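PDB 5JBD: inactive glucansucrase, which belongs to glycoside hydrolase family 70, proteins built round a TIM-barrel domain, and carries a bound calcium ion. Local coordinates for residues A[220-228]-A[324-334]. Numbering follows the deposited sequence.
Sequences NRTINNQAG and HSGAAQMLNEK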
ATOM      1  N   ASN A 220     -11.675  -5.833  12.413  1.00 24.33           N
ATOM      2  CA  ASN A 220     -12.385  -4.562  12.298  1.00 25.52           C
ATOM      3  C   ASN A 220     -12.341  -3.748  13.596  1.00 24.74           C
ATOM      4  O   ASN A 220     -13.197  -2.895  13.816  1.00 25.39           O
ATOM      5  CB  ASN A 220     -13.844  -4.768  11.826  1.00 26.75           C
ATOM      6  CG  ASN A 220     -13.948  -5.681  10.617  1.00 26.43           C
ATOM      7  OD1 ASN A 220     -13.465  -5.370   9.528  1.00 26.24           O
ATOM      8  ND2 ASN A 220     -14.574  -6.825  10.809  1.00 28.56           N
ATOM      9  N   ARG A 221     -11.309  -3.951  14.420  1.00 25.40           N
ATOM     10  CA  ARG A 221     -11.097  -3.140  15.620  1.00 25.98           C
ATOM     11  C   ARG A 221     -10.310  -1.904  15.219  1.00 24.49           C
ATOM     12  O   ARG A 221      -9.253  -1.590  15.786  1.00 24.30           O
ATOM     13  CB  ARG A 221     -10.395  -3.935  16.722  1.00 27.80           C
ATOM     14  CG  ARG A 221     -11.159  -5.166  17.208  1.00 29.77           C
ATOM     15  CD  ARG A 221     -12.559  -4.825  17.707  1.00 31.92           C
ATOM     16  NE  ARG A 221     -13.113  -5.926  18.490  1.00 33.37           N
ATOM     17  CZ  ARG A 221     -13.000  -6.087  19.816  1.00 37.60           C
ATOM     18  NH1 ARG A 221     -12.368  -5.206  20.602  1.00 36.57           N
ATOM     19  NH2 ARG A 221     -13.544  -7.163  20.376  1.00 41.51           N
ATOM     20  N   THR A 222     -10.899  -1.187  14.265  1.00 24.22           N
ATOM     21  CA  THR A 222     -10.260  -0.151  13.475  1.00 23.05           C
ATOM     22  C   THR A 222     -10.816   1.200  13.883  1.00 23.16           C
ATOM     23  O   THR A 222     -12.018   1.325  14.130  1.00 23.03           O
ATOM     24  CB  THR A 222     -10.564  -0.367  11.994  1.00 23.57           C
ATOM     25  OG1 THR A 222     -11.973  -0.633  11.814  1.00 24.22           O
ATOM     26  CG2 THR A 222      -9.749  -1.575  11.467  1.00 23.51           C
ATOM     27  N   ILE A 223      -9.930   2.191  13.971  1.00 22.80           N
ATOM     28  CA  ILE A 223     -10.297   3.587  14.308  1.00 24.56           C
ATOM     29  C   ILE A 223     -11.102   3.623  15.620  1.00 25.00           C
ATOM     30  O   ILE A 223     -10.643   3.026  16.620  1.00 24.58           O
ATOM     31  CB  ILE A 223     -10.978   4.332  13.117  1.00 23.76           C
ATOM     32  CG1 ILE A 223     -10.375   3.928  11.776  1.00 24.38           C
ATOM     33  CG2 ILE A 223     -10.818   5.838  13.285  1.00 24.16           C
ATOM     34  CD1 ILE A 223     -10.943   4.690  10.595  1.00 25.20           C
ATOM     35  N   ASN A 224     -12.301   4.231  15.636  1.00 23.86           N
ATOM     36  CA  ASN A 224     -13.113   4.288  16.858  1.00 23.95           C
ATOM     37  C   ASN A 224     -13.766   2.965  17.266  1.00 24.51           C
ATOM     38  O   ASN A 224     -14.334   2.888  18.351  1.00 24.63           O
ATOM     39  CB  ASN A 224     -14.157   5.404  16.778  1.00 24.57           C
ATOM     40  CG  ASN A 224     -13.515   6.777  16.597  1.00 24.01           C
ATOM     41  OD1 ASN A 224     -12.879   7.288  17.521  1.00 24.12           O
ATOM     42  ND2 ASN A 224     -13.621   7.339  15.398  1.00 22.79           N
ATOM     43  N   ASN A 225     -13.654   1.910  16.451  1.00 24.93           N
ATOM     44  CA  ASN A 225     -14.150   0.579  16.859  1.00 26.53           C
ATOM     45  C   ASN A 225     -13.094  -0.302  17.553  1.00 25.85           C
ATOM     46  O   ASN A 225     -13.287  -1.509  17.690  1.00 24.97           O
ATOM     47  CB  ASN A 225     -14.766  -0.166  15.675  1.00 27.14           C
ATOM     48  CG  ASN A 225     -15.746  -1.246  16.111  1.00 28.77           C
ATOM     49  OD1 ASN A 225     -16.517  -1.061  17.052  1.00 29.01           O
ATOM     50  ND2 ASN A 225     -15.684  -2.396  15.461  1.00 28.89           N
ATOM     51  N   GLN A 226     -12.011   0.307  18.033  1.00 25.84           N
ATOM     52  CA  GLN A 226     -10.942  -0.421  18.738  1.00 26.27           C
ATOM     53  C   GLN A 226     -11.493  -1.316  19.853  1.00 26.90           C
ATOM     54  O   GLN A 226     -11.057  -2.465  19.994  1.00 28.05           O
ATOM     55  CB  GLN A 226      -9.919   0.574  19.301  1.00 25.55           C
ATOM     56  CG  GLN A 226      -8.667  -0.035  19.927  1.00 25.44           C
ATOM     57  CD  GLN A 226      -7.684   1.027  20.388  1.00 25.15           C
ATOM     58  OE1 GLN A 226      -7.969   2.219  20.309  1.00 24.76           O
ATOM     59  NE2 GLN A 226      -6.529   0.602  20.884  1.00 24.99           N
ATOM     60  N   ALA A 227     -12.459  -0.803  20.621  1.00 26.35           N
ATOM     61  CA  ALA A 227     -13.054  -1.558  21.727  1.00 28.03           C
ATOM     62  C   ALA A 227     -14.269  -2.418  21.325  1.00 28.09           C
ATOM     63  O   ALA A 227     -14.873  -3.025  22.185  1.00 29.22           O
ATOM     64  CB  ALA A 227     -13.413  -0.619  22.870  1.00 28.65           C
ATOM     65  N   GLY A 228     -14.602  -2.503  20.038  1.00 26.66           N
ATOM     66  CA  GLY A 228     -15.727  -3.309  19.570  1.00 27.48           C
ATOM     67  C   GLY A 228     -17.114  -2.783  19.891  1.00 29.14           C
ATOM     68  O   GLY A 228     -18.074  -3.546  19.884  1.00 30.00           O
ATOM     69  N   HIS A 324     -10.441   8.079   6.375  1.00 23.68           N
ATOM     70  CA  HIS A 324     -11.608   8.149   7.264  1.00 24.07           C
ATOM     71  C   HIS A 324     -11.458   9.294   8.267  1.00 23.31           C
ATOM     72  O   HIS A 324     -10.582   9.255   9.136  1.00 22.34           O
ATOM     73  CB  HIS A 324     -11.761   6.852   8.041  1.00 25.19           C
ATOM     74  CG  HIS A 324     -12.167   5.690   7.196  1.00 27.14           C
ATOM     75  ND1 HIS A 324     -11.262   4.960   6.458  1.00 26.53           N
ATOM     76  CD2 HIS A 324     -13.382   5.136   6.964  1.00 27.83           C
ATOM     77  CE1 HIS A 324     -11.902   4.009   5.806  1.00 27.34           C
ATOM     78  NE2 HIS A 324     -13.186   4.090   6.098  1.00 27.88           N
ATOM     79  N   SER A 325     -12.326  10.293   8.144  1.00 23.64           N
ATOM     80  CA  SER A 325     -12.300  11.463   9.005  1.00 23.57           C
ATOM     81  C   SER A 325     -12.509  11.173  10.483  1.00 23.93           C
ATOM     82  O   SER A 325     -12.075  11.972  11.323  1.00 23.60           O
ATOM     83  CB  SER A 325     -13.298  12.530   8.524  1.00 23.71           C
ATOM     84  OG  SER A 325     -14.634  12.069   8.566  1.00 24.72           O
ATOM     85  N   GLY A 326     -13.150  10.049  10.812  1.00 24.13           N
ATOM     86  CA  GLY A 326     -13.260   9.603  12.210  1.00 24.19           C
ATOM     87  C   GLY A 326     -11.952   9.394  12.967  1.00 23.94           C
ATOM     88  O   GLY A 326     -11.936   9.436  14.203  1.00 24.47           O
ATOM     89  N   ALA A 327     -10.852   9.200  12.240  1.00 22.94           N
ATOM     90  CA  ALA A 327      -9.536   9.113  12.845  1.00 22.54           C
ATOM     91  C   ALA A 327      -9.111  10.380  13.577  1.00 22.44           C
ATOM     92  O   ALA A 327      -8.303  10.297  14.498  1.00 20.60           O
ATOM     93  CB  ALA A 327      -8.487   8.739  11.798  1.00 24.10           C
ATOM     94  N   ALA A 328      -9.620  11.551  13.167  1.00 21.86           N
ATOM     95  CA  ALA A 328      -9.294  12.797  13.864  1.00 22.23           C
ATOM     96  C   ALA A 328      -9.764  12.744  15.320  1.00 22.35           C
ATOM     97  O   ALA A 328      -8.969  12.983  16.235  1.00 21.36           O
ATOM     98  CB  ALA A 328      -9.881  14.008  13.138  1.00 23.68           C
ATOM     99  N   GLN A 329     -11.034  12.415  15.514  0.60 23.24           N
ATOM    100  CA  GLN A 329     -11.618  12.260  16.850  0.60 27.22           C
ATOM    101  C   GLN A 329     -10.823  11.238  17.692  0.60 25.97           C
ATOM    102  O   GLN A 329     -10.447  11.521  18.838  0.60 26.05           O
ATOM    103  CB  GLN A 329     -13.094  11.846  16.709  0.60 30.63           C
ATOM    104  CG  GLN A 329     -13.859  11.642  18.000  0.60 35.69           C
ATOM    105  CD  GLN A 329     -14.451  12.933  18.491  0.60 39.90           C
ATOM    106  OE1 GLN A 329     -14.025  13.458  19.502  0.60 46.79           O
ATOM    107  NE2 GLN A 329     -15.434  13.465  17.756  0.60 41.78           N
ATOM    108  N   MET A 330     -10.558  10.071  17.110  1.00 24.23           N
ATOM    109  CA  MET A 330      -9.766   9.020  17.762  1.00 24.16           C
ATOM    110  C   MET A 330      -8.432   9.547  18.263  1.00 23.01           C
ATOM    111  O   MET A 330      -8.091   9.361  19.435  1.00 22.12           O
ATOM    112  CB  MET A 330      -9.482   7.857  16.805  1.00 26.13           C
ATOM    113  CG  MET A 330      -8.678   6.736  17.451  1.00 26.50           C
ATOM    114  SD  MET A 330      -8.039   5.534  16.284  1.00 29.62           S
ATOM    115  CE  MET A 330      -6.848   6.431  15.306  1.00 27.08           C
ATOM    116  N   LEU A 331      -7.695  10.190  17.374  1.00 21.26           N
ATOM    117  CA  LEU A 331      -6.380  10.714  17.720  1.00 22.08           C
ATOM    118  C   LEU A 331      -6.440  11.813  18.800  1.00 22.05           C
ATOM    119  O   LEU A 331      -5.614  11.808  19.721  1.00 22.03           O
ATOM    120  CB  LEU A 331      -5.621  11.181  16.470  1.00 22.14           C
ATOM    121  CG  LEU A 331      -5.162  10.007  15.571  1.00 22.00           C
ATOM    122  CD1 LEU A 331      -4.762  10.519  14.193  1.00 22.26           C
ATOM    123  CD2 LEU A 331      -4.021   9.199  16.200  1.00 22.47           C
ATOM    124  N   ASN A 332      -7.415  12.711  18.706  1.00 22.68           N
ATOM    125  CA  ASN A 332      -7.603  13.741  19.746  1.00 24.27           C
ATOM    126  C   ASN A 332      -7.854  13.142  21.134  1.00 24.29           C
ATOM    127  O   ASN A 332      -7.228  13.553  22.111  1.00 22.73           O
ATOM    128  CB  ASN A 332      -8.733  14.711  19.367  1.00 24.25           C
ATOM    129  CG  ASN A 332      -8.360  15.628  18.221  1.00 23.64           C
ATOM    130  OD1 ASN A 332      -7.203  16.018  18.059  1.00 24.06           O
ATOM    131  ND2 ASN A 332      -9.352  16.019  17.445  1.00 25.50           N
ATOM    132  N   GLU A 333      -8.724  12.138  21.202  1.00 25.26           N
ATOM    133  CA  GLU A 333      -8.988  11.410  22.455  1.00 26.10           C
ATOM    134  C   GLU A 333      -7.729  10.744  23.037  1.00 25.94           C
ATOM    135  O   GLU A 333      -7.599  10.622  24.245  1.00 24.23           O
ATOM    136  CB  GLU A 333     -10.076  10.336  22.245  1.00 27.35           C
ATOM    137  CG  GLU A 333     -11.475  10.903  22.014  1.00 29.47           C
ATOM    138  CD  GLU A 333     -12.516   9.848  21.642  1.00 30.91           C
ATOM    139  OE1 GLU A 333     -12.173   8.651  21.475  1.00 34.20           O
ATOM    140  OE2 GLU A 333     -13.695  10.215  21.506  1.00 32.94           O
ATOM    141  N   LYS A 334      -6.818  10.320  22.160  1.00 23.17           N
ATOM    142  CA  LYS A 334      -5.579   9.677  22.547  1.00 24.80           C
ATOM    143  C   LYS A 334      -4.429  10.652  22.813  1.00 23.80           C
ATOM    144  O   LYS A 334      -3.316  10.225  23.091  1.00 24.61           O
ATOM    145  CB  LYS A 334      -5.165   8.667  21.456  1.00 23.44           C
ATOM    146  CG  LYS A 334      -6.131   7.509  21.315  1.00 23.98           C
ATOM    147  CD  LYS A 334      -5.775   6.629  20.116  1.00 23.48           C
ATOM    148  CE  LYS A 334      -6.705   5.437  20.005  1.00 23.83           C
ATOM    149  NZ  LYS A 334      -6.579   4.466  21.135  1.00 25.03           N
TER
HETATM  150  O   HOH W   1     -13.216   6.506  20.025  1.00 38.17           O
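Asn224 and Ile223 bring the loop 220-228 against one side of the helix 326-333, the amide reaching Gly326 O and the isoleucine branches lying against Ala327 and His324. Asn224 ND2 donates to Gly326 O at 2.9 Å (N-H...O 154°), arriving above the carbonyl plane, not on a lone pair; the same oxygen also accepts the helical bond from Met330 N. The other end of the amide, OD1, lies 3.5 Å from Met330 CB and takes a hydrogen bond from a water that also donates to Glu333 OE1, so amide and water together link Gly326 to Glu333, nearly two turns along. Asp233 accepts a further bond from ND2, which helps fix the amide's rotation. Ile223 divides its branches: CG2, anti to the backbone N, sits 3.5 Å from Ala327 N, while CD1, at the end of an extended arm (chi2 -176°), meets His324 CB at 3.4 Å, the two side chains crossing at about a right angle. Met330, CG anti to the backbone N (chi1 -179°), runs on extended to SD, 3.6 Å from Ile223 CA. Farther along, Gln226 and Lys334 approach from opposite directions, and NZ donates to OE1 at 2.8 Å in the carbonyl plane, on a lone pair. Asp294 of helix 291-304 holds both, salt-bridged to Lys334 and accepting from Gln226 NE2. Helix 326-333 joins the parallel barrel strands 319-320 and 340-341 as a beta-alpha-beta unit; Tyr340 packs against Ala327, Ala328 and Leu331, while the loop comes from between strands 193-197 and 242-244.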